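Local coordinates for protein toxin RelG (PDB 3G5O) that cleaves RNA, preferentially at the 3'-end of purine ribonucleotides, as the toxic half of a type II toxin-antitoxin pair that its cognate antitoxin neutralises, at residues Y18-D29 with D82-V93. Numbering follows the deposited sequence.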
ATOM      1  N   TYR C  18       1.352  16.126 -23.863  1.00 25.48           N
ATOM      2  CA  TYR C  18       2.173  14.945 -24.099  1.00 24.15           C
ATOM      3  C   TYR C  18       1.508  13.993 -25.090  1.00 23.05           C
ATOM      4  O   TYR C  18       0.262  13.929 -25.207  1.00 22.21           O
ATOM      5  CB  TYR C  18       2.463  14.259 -22.758  1.00 25.31           C
ATOM      6  CG  TYR C  18       3.564  14.925 -21.971  1.00 25.38           C
ATOM      7  CD1 TYR C  18       3.834  16.313 -22.116  1.00 26.85           C
ATOM      8  CD2 TYR C  18       4.371  14.181 -21.103  1.00 21.35           C
ATOM      9  CE1 TYR C  18       4.879  16.935 -21.385  1.00 27.40           C
ATOM     10  CE2 TYR C  18       5.383  14.793 -20.356  1.00 24.55           C
ATOM     11  CZ  TYR C  18       5.641  16.159 -20.497  1.00 28.20           C
ATOM     12  OH  TYR C  18       6.671  16.734 -19.768  1.00 29.75           O
ATOM     13  N   THR C  19       2.331  13.269 -25.836  1.00 21.46           N
ATOM     14  CA  THR C  19       1.842  12.204 -26.698  1.00 22.18           C
ATOM     15  C   THR C  19       1.466  10.987 -25.833  1.00 20.86           C
ATOM     16  O   THR C  19       2.284  10.508 -25.081  1.00 21.80           O
ATOM     17  CB  THR C  19       2.959  11.741 -27.668  1.00 23.58           C
ATOM     18  OG1 THR C  19       3.417  12.872 -28.395  1.00 24.30           O
ATOM     19  CG2 THR C  19       2.469  10.658 -28.656  1.00 21.92           C
ATOM     20  N   VAL C  20       0.252  10.484 -25.981  1.00 20.49           N
ATOM     21  CA  VAL C  20      -0.251   9.415 -25.094  1.00 19.81           C
ATOM     22  C   VAL C  20      -0.237   8.137 -25.900  1.00 20.15           C
ATOM     23  O   VAL C  20      -0.632   8.132 -27.080  1.00 20.39           O
ATOM     24  CB  VAL C  20      -1.685   9.707 -24.559  1.00 19.50           C
ATOM     25  CG1 VAL C  20      -2.276   8.431 -23.824  1.00 16.90           C
ATOM     26  CG2 VAL C  20      -1.665  10.882 -23.609  1.00 19.50           C
ATOM     27  N   ARG C  21       0.262   7.061 -25.287  1.00 19.86           N
ATOM     28  CA  ARG C  21       0.362   5.763 -25.948  1.00 20.06           C
ATOM     29  C   ARG C  21      -0.204   4.732 -24.975  1.00 19.51           C
ATOM     30  O   ARG C  21      -0.084   4.904 -23.748  1.00 19.88           O
ATOM     31  CB  ARG C  21       1.836   5.396 -26.204  1.00 20.37           C
ATOM     32  CG  ARG C  21       2.689   6.406 -26.965  1.00 23.89           C
ATOM     33  CD  ARG C  21       2.555   6.287 -28.457  1.00 25.65           C
ATOM     34  NE  ARG C  21       2.945   4.993 -29.028  1.00 28.74           N
ATOM     35  CZ  ARG C  21       2.850   4.714 -30.339  1.00 28.53           C
ATOM     36  NH1 ARG C  21       2.428   5.656 -31.177  1.00 30.02           N
ATOM     37  NH2 ARG C  21       3.173   3.516 -30.819  1.00 28.31           N
ATOM     38  N   PHE C  22      -0.769   3.652 -25.504  1.00 18.85           N
ATOM     39  CA  PHE C  22      -1.300   2.569 -24.669  1.00 19.29           C
ATOM     40  C   PHE C  22      -0.375   1.395 -24.949  1.00 19.66           C
ATOM     41  O   PHE C  22      -0.054   1.117 -26.125  1.00 20.32           O
ATOM     42  CB  PHE C  22      -2.730   2.150 -25.107  1.00 18.58           C
ATOM     43  CG  PHE C  22      -3.843   3.049 -24.586  1.00 19.65           C
ATOM     44  CD1 PHE C  22      -4.713   2.584 -23.604  1.00 20.38           C
ATOM     45  CD2 PHE C  22      -4.051   4.310 -25.125  1.00 19.31           C
ATOM     46  CE1 PHE C  22      -5.747   3.389 -23.111  1.00 19.95           C
ATOM     47  CE2 PHE C  22      -5.077   5.131 -24.653  1.00 20.51           C
ATOM     48  CZ  PHE C  22      -5.943   4.641 -23.652  1.00 18.68           C
ATOM     49  N   THR C  23       0.028   0.710 -23.885  1.00 19.69           N
ATOM     50  CA  THR C  23       0.727  -0.579 -24.001  1.00 19.65           C
ATOM     51  C   THR C  23      -0.305  -1.630 -24.429  1.00 20.79           C
ATOM     52  O   THR C  23      -1.527  -1.395 -24.366  1.00 18.41           O
ATOM     53  CB  THR C  23       1.341  -1.034 -22.658  1.00 19.42           C
ATOM     54  OG1 THR C  23       0.318  -1.086 -21.650  1.00 18.17           O
ATOM     55  CG2 THR C  23       2.458  -0.077 -22.198  1.00 18.65           C
ATOM     56  N   THR C  24       0.197  -2.796 -24.836  1.00 22.24           N
ATOM     57  CA  THR C  24      -0.635  -3.996 -25.064  1.00 23.38           C
ATOM     58  C   THR C  24      -1.451  -4.355 -23.858  1.00 20.89           C
ATOM     59  O   THR C  24      -2.621  -4.728 -23.977  1.00 20.77           O
ATOM     60  CB  THR C  24       0.238  -5.251 -25.466  1.00 24.16           C
ATOM     61  OG1 THR C  24       0.944  -4.932 -26.661  1.00 28.48           O
ATOM     62  CG2 THR C  24      -0.624  -6.473 -25.731  1.00 28.48           C
ATOM     63  N   THR C  25      -0.857  -4.217 -22.680  1.00 20.44           N
ATOM     64  CA  THR C  25      -1.574  -4.571 -21.419  0.50 19.71           C
ATOM     65  C   THR C  25      -2.771  -3.665 -21.247  1.00 19.15           C
ATOM     66  O   THR C  25      -3.863  -4.129 -20.883  1.00 19.27           O
ATOM     67  CB  THR C  25      -0.794  -4.394 -20.070  0.50 19.32           C
ATOM     68  OG1 THR C  25      -0.027  -3.194 -20.095  0.50 20.04           O
ATOM     69  CG2 THR C  25       0.068  -5.601 -19.698  0.50 21.45           C
ATOM     70  N   ALA C  26      -2.585  -2.374 -21.486  1.00 18.03           N
ATOM     71  CA  ALA C  26      -3.662  -1.390 -21.331  1.00 17.23           C
ATOM     72  C   ALA C  26      -4.736  -1.586 -22.402  1.00 17.69           C
ATOM     73  O   ALA C  26      -5.920  -1.431 -22.144  1.00 17.70           O
ATOM     74  CB  ALA C  26      -3.100   0.008 -21.417  1.00 17.07           C
ATOM     75  N   ARG C  27      -4.310  -1.893 -23.609  1.00 17.44           N
ATOM     76  CA  ARG C  27      -5.245  -2.180 -24.695  1.00 19.35           C
ATOM     77  C   ARG C  27      -6.156  -3.352 -24.351  1.00 20.13           C
ATOM     78  O   ARG C  27      -7.369  -3.283 -24.562  1.00 20.67           O
ATOM     79  CB  ARG C  27      -4.470  -2.416 -26.022  1.00 19.64           C
ATOM     80  CG  ARG C  27      -5.381  -2.412 -27.233  1.00 24.36           C
ATOM     81  CD  ARG C  27      -4.775  -3.149 -28.444  1.00 30.13           C
ATOM     82  NE  ARG C  27      -5.879  -3.853 -29.114  1.00 35.00           N
ATOM     83  CZ  ARG C  27      -6.341  -5.048 -28.760  1.00 38.73           C
ATOM     84  NH1 ARG C  27      -5.781  -5.747 -27.767  1.00 40.46           N
ATOM     85  NH2 ARG C  27      -7.380  -5.555 -29.409  1.00 42.68           N
ATOM     86  N   ARG C  28      -5.598  -4.423 -23.796  1.00 21.11           N
ATOM     87  CA  ARG C  28      -6.414  -5.549 -23.335  1.00 22.30           C
ATOM     88  C   ARG C  28      -7.438  -5.131 -22.296  1.00 22.46           C
ATOM     89  O   ARG C  28      -8.590  -5.603 -22.329  1.00 23.37           O
ATOM     90  CB  ARG C  28      -5.555  -6.684 -22.776  1.00 23.05           C
ATOM     91  CG  ARG C  28      -4.885  -7.496 -23.912  1.00 26.89           C
ATOM     92  CD  ARG C  28      -4.391  -8.883 -23.426  1.00 32.82           C
ATOM     93  NE  ARG C  28      -3.671  -8.864 -22.157  1.00 35.33           N
ATOM     94  CZ  ARG C  28      -2.365  -8.623 -22.036  1.00 37.83           C
ATOM     95  NH1 ARG C  28      -1.623  -8.361 -23.105  1.00 38.50           N
ATOM     96  NH2 ARG C  28      -1.797  -8.628 -20.841  1.00 39.22           N
ATOM     97  N   ASP C  29      -7.029  -4.247 -21.384  1.00 21.83           N
ATOM     98  CA  ASP C  29      -7.954  -3.653 -20.405  1.00 21.30           C
ATOM     99  C   ASP C  29      -9.102  -2.876 -21.066  1.00 21.20           C
ATOM    100  O   ASP C  29     -10.261  -2.982 -20.646  1.00 21.73           O
ATOM    101  CB  ASP C  29      -7.190  -2.701 -19.475  1.00 20.02           C
ATOM    102  CG  ASP C  29      -6.376  -3.416 -18.435  1.00 22.25           C
ATOM    103  OD1 ASP C  29      -6.567  -4.640 -18.152  1.00 23.98           O
ATOM    104  OD2 ASP C  29      -5.528  -2.722 -17.874  1.00 20.17           O
ATOM    105  N   ASP C  82       7.111  10.351 -19.393  1.00 26.59           N
ATOM    106  CA  ASP C  82       8.458  10.471 -19.917  1.00 28.70           C
ATOM    107  C   ASP C  82       8.637  11.933 -20.386  1.00 29.43           C
ATOM    108  O   ASP C  82       8.266  12.292 -21.509  1.00 28.02           O
ATOM    109  CB  ASP C  82       8.632   9.451 -21.047  1.00 29.15           C
ATOM    110  CG  ASP C  82      10.012   9.550 -21.739  1.00 34.77           C
ATOM    111  OD1 ASP C  82      10.830  10.447 -21.381  1.00 37.54           O
ATOM    112  OD2 ASP C  82      10.255   8.734 -22.660  1.00 39.28           O
ATOM    113  N   ASP C  83       9.192  12.775 -19.516  1.00 30.25           N
ATOM    114  CA  ASP C  83       9.321  14.199 -19.822  1.00 32.82           C
ATOM    115  C   ASP C  83      10.210  14.516 -21.037  1.00 33.11           C
ATOM    116  O   ASP C  83       9.830  15.329 -21.875  1.00 34.01           O
ATOM    117  CB  ASP C  83       9.830  14.979 -18.601  1.00 32.88           C
ATOM    118  CG  ASP C  83       8.773  15.133 -17.525  1.00 35.91           C
ATOM    119  OD1 ASP C  83       7.574  15.260 -17.874  1.00 34.19           O
ATOM    120  OD2 ASP C  83       9.145  15.152 -16.319  1.00 39.44           O
ATOM    121  N   GLU C  84      11.355  13.843 -21.141  1.00 33.65           N
ATOM    122  CA  GLU C  84      12.331  14.042 -22.202  0.50 33.70           C
ATOM    123  C   GLU C  84      11.734  13.824 -23.609  1.00 33.69           C
ATOM    124  O   GLU C  84      12.145  14.451 -24.595  1.00 32.65           O
ATOM    125  CB  GLU C  84      13.510  13.090 -21.966  0.50 34.16           C
ATOM    126  CG  GLU C  84      14.385  13.423 -20.739  0.50 35.78           C
ATOM    127  CD  GLU C  84      13.748  13.083 -19.378  0.50 38.37           C
ATOM    128  OE1 GLU C  84      12.740  12.324 -19.319  0.50 37.12           O
ATOM    129  OE2 GLU C  84      14.282  13.577 -18.355  0.50 38.70           O
ATOM    130  N   HIS C  85      10.761  12.913 -23.690  1.00 32.14           N
ATOM    131  CA  HIS C  85      10.122  12.588 -24.962  1.00 31.50           C
ATOM    132  C   HIS C  85       8.675  13.072 -25.004  1.00 30.01           C
ATOM    133  O   HIS C  85       7.922  12.637 -25.863  1.00 29.48           O
ATOM    134  CB  HIS C  85      10.145  11.087 -25.236  1.00 32.32           C
ATOM    135  CG  HIS C  85      11.525  10.507 -25.369  1.00 38.43           C
ATOM    136  ND1 HIS C  85      12.311  10.195 -24.281  1.00 44.31           N
ATOM    137  CD2 HIS C  85      12.252  10.177 -26.464  1.00 43.84           C
ATOM    138  CE1 HIS C  85      13.461   9.693 -24.697  1.00 46.45           C
ATOM    139  NE2 HIS C  85      13.451   9.671 -26.018  1.00 47.46           N
ATOM    140  N   THR C  86       8.316  13.972 -24.087  1.00 27.96           N
ATOM    141  CA  THR C  86       6.932  14.473 -23.894  1.00 26.91           C
ATOM    142  C   THR C  86       5.872  13.409 -24.216  1.00 24.97           C
ATOM    143  O   THR C  86       5.017  13.584 -25.116  1.00 23.55           O
ATOM    144  CB  THR C  86       6.652  15.808 -24.664  1.00 27.50           C
ATOM    145  OG1 THR C  86       6.838  15.626 -26.073  1.00 30.18           O
ATOM    146  CG2 THR C  86       7.542  16.920 -24.157  1.00 28.20           C
ATOM    147  N   THR C  87       5.970  12.296 -23.485  1.00 22.81           N
ATOM    148  CA  THR C  87       5.149  11.132 -23.728  1.00 23.18           C
ATOM    149  C   THR C  87       4.562  10.619 -22.405  1.00 22.12           C
ATOM    150  O   THR C  87       5.210  10.706 -21.341  1.00 21.54           O
ATOM    151  CB  THR C  87       5.980  10.015 -24.466  1.00 23.69           C
ATOM    152  OG1 THR C  87       6.301  10.474 -25.790  1.00 25.80           O
ATOM    153  CG2 THR C  87       5.180   8.704 -24.628  1.00 25.66           C
ATOM    154  N   VAL C  88       3.323  10.124 -22.482  1.00 21.01           N
ATOM    155  CA  VAL C  88       2.690   9.395 -21.387  1.00 20.19           C
ATOM    156  C   VAL C  88       2.360   8.033 -21.954  1.00 19.27           C
ATOM    157  O   VAL C  88       1.854   7.962 -23.081  1.00 19.05           O
ATOM    158  CB  VAL C  88       1.383  10.055 -21.007  1.00 20.52           C
ATOM    159  CG1 VAL C  88       0.523   9.123 -20.035  1.00 22.18           C
ATOM    160  CG2 VAL C  88       1.659  11.432 -20.406  1.00 20.22           C
ATOM    161  N   VAL C  89       2.625   6.979 -21.170  1.00 18.15           N
ATOM    162  CA  VAL C  89       2.313   5.611 -21.531  1.00 18.31           C
ATOM    163  C   VAL C  89       1.412   4.976 -20.494  1.00 17.58           C
ATOM    164  O   VAL C  89       1.749   4.920 -19.309  1.00 16.74           O
ATOM    165  CB  VAL C  89       3.590   4.738 -21.730  1.00 18.83           C
ATOM    166  CG1 VAL C  89       3.189   3.348 -22.231  1.00 21.07           C
ATOM    167  CG2 VAL C  89       4.527   5.363 -22.782  1.00 21.74           C
ATOM    168  N   ILE C  90       0.226   4.555 -20.947  1.00 17.29           N
ATOM    169  CA  ILE C  90      -0.780   3.935 -20.097  0.50 16.42           C
ATOM    170  C   ILE C  90      -0.448   2.459 -19.964  1.00 16.91           C
ATOM    171  O   ILE C  90      -0.363   1.761 -20.969  1.00 16.72           O
ATOM    172  CB  ILE C  90      -2.188   4.017 -20.750  0.50 16.84           C
ATOM    173  CG1 ILE C  90      -2.455   5.431 -21.278  0.50 16.43           C
ATOM    174  CG2 ILE C  90      -3.291   3.537 -19.770  0.50 14.64           C
ATOM    175  CD1 ILE C  90      -2.442   6.469 -20.188  0.50 15.72           C
ATOM    176  N   LEU C  91      -0.314   1.995 -18.731  1.00 16.73           N
ATOM    177  CA  LEU C  91       0.022   0.619 -18.390  1.00 16.69           C
ATOM    178  C   LEU C  91      -1.236  -0.196 -18.148  1.00 16.42           C
ATOM    179  O   LEU C  91      -1.288  -1.354 -18.555  1.00 17.74           O
ATOM    180  CB  LEU C  91       0.859   0.595 -17.085  1.00 15.37           C
ATOM    181  CG  LEU C  91       2.050   1.554 -17.085  1.00 19.25           C
ATOM    182  CD1 LEU C  91       2.756   1.371 -15.771  1.00 22.91           C
ATOM    183  CD2 LEU C  91       3.065   1.381 -18.316  1.00 18.78           C
ATOM    184  N   ARG C  92      -2.231   0.411 -17.504  1.00 17.26           N
ATOM    185  CA  ARG C  92      -3.459  -0.282 -17.117  1.00 17.44           C
ATOM    186  C   ARG C  92      -4.649   0.666 -17.111  1.00 17.87           C
ATOM    187  O   ARG C  92      -4.518   1.890 -16.851  1.00 17.39           O
ATOM    188  CB  ARG C  92      -3.349  -0.889 -15.696  1.00 19.00           C
ATOM    189  CG  ARG C  92      -2.217  -1.950 -15.460  1.00 20.62           C
ATOM    190  CD  ARG C  92      -2.504  -3.279 -16.202  1.00 22.61           C
ATOM    191  NE  ARG C  92      -3.851  -3.810 -15.938  1.00 26.95           N
ATOM    192  CZ  ARG C  92      -4.143  -4.621 -14.907  1.00 29.53           C
ATOM    193  NH1 ARG C  92      -3.206  -4.992 -14.042  1.00 24.44           N
ATOM    194  NH2 ARG C  92      -5.380  -5.063 -14.737  1.00 30.39           N
ATOM    195  N   VAL C  93      -5.825   0.083 -17.328  1.00 16.73           N
ATOM    196  CA  VAL C  93      -7.102   0.810 -17.172  1.00 16.81           C
ATOM    197  C   VAL C  93      -8.006  -0.083 -16.322  1.00 16.87           C
ATOM    198  O   VAL C  93      -8.100  -1.321 -16.545  1.00 16.71           O
ATOM    199  CB  VAL C  93      -7.784   1.091 -18.541  1.00 17.48           C
ATOM    200  CG1 VAL C  93      -9.099   1.882 -18.329  1.00 17.90           C
ATOM    201  CG2 VAL C  93      -6.846   1.890 -19.431  1.00 17.46           C
TER
HETATM  202  O   HOH W   1       8.993  18.142 -21.043  1.00 38.68           O
HETATM  203  O   HOH W   2     -10.646  -2.025 -17.741  1.00 28.32           O
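Strands 19-23 and 87-93 run parallel, their axes 21° apart, and five alternating backbone bonds of 2.8 to 3.1 Å, starting at Thr86 just ahead of the second strand, join them: Thr19 N to Thr86 O, Val88 N to Thr19 O, Arg21 N to Val88 O, Ile90 N to Arg21 O and Thr23 N to Ile90 O. Ahead of this ladder, the Tyr18 ring lies flat on the backbone of Thr86, whose CA sits 3.7 Å from the ring centroid and 6° off its normal, a CH-pi contact. Tyr18 OH donates to Asp83 OD1 (2.6 Å), which lies near the ring plane at its edge; Lys14 also pairs with that carboxylate. Helix 35-51 packs on Val20, Phe22 and Ile90. In the conformer given, Ile90 CG1 makes a CH-pi contact over the centre of the Phe22 ring, 4.1 Å from its centroid, while Val93 CG2 meets the ring edge. Beyond the N-cap residue Thr23, helix 24-29 is tied to strand 87-93 by side chains. In one of its two conformers, Thr25 OG1, turned between its own N and carbonyl carbon (chi1 40°), donates to Leu91 O at 2.7 Å, in the carbonyl plane. Asp29 OD2 takes two donors, Arg92 NE on its syn lone pair (2.8 Å, a salt bridge) and Val93 N on the anti side (2.9 Å). Parallel pairing of the first and last strands, with a strand of the neighbouring antitoxin chain adding antiparallel at Phe22 and Thr23, is consistent with the RelE/ParE toxin fold.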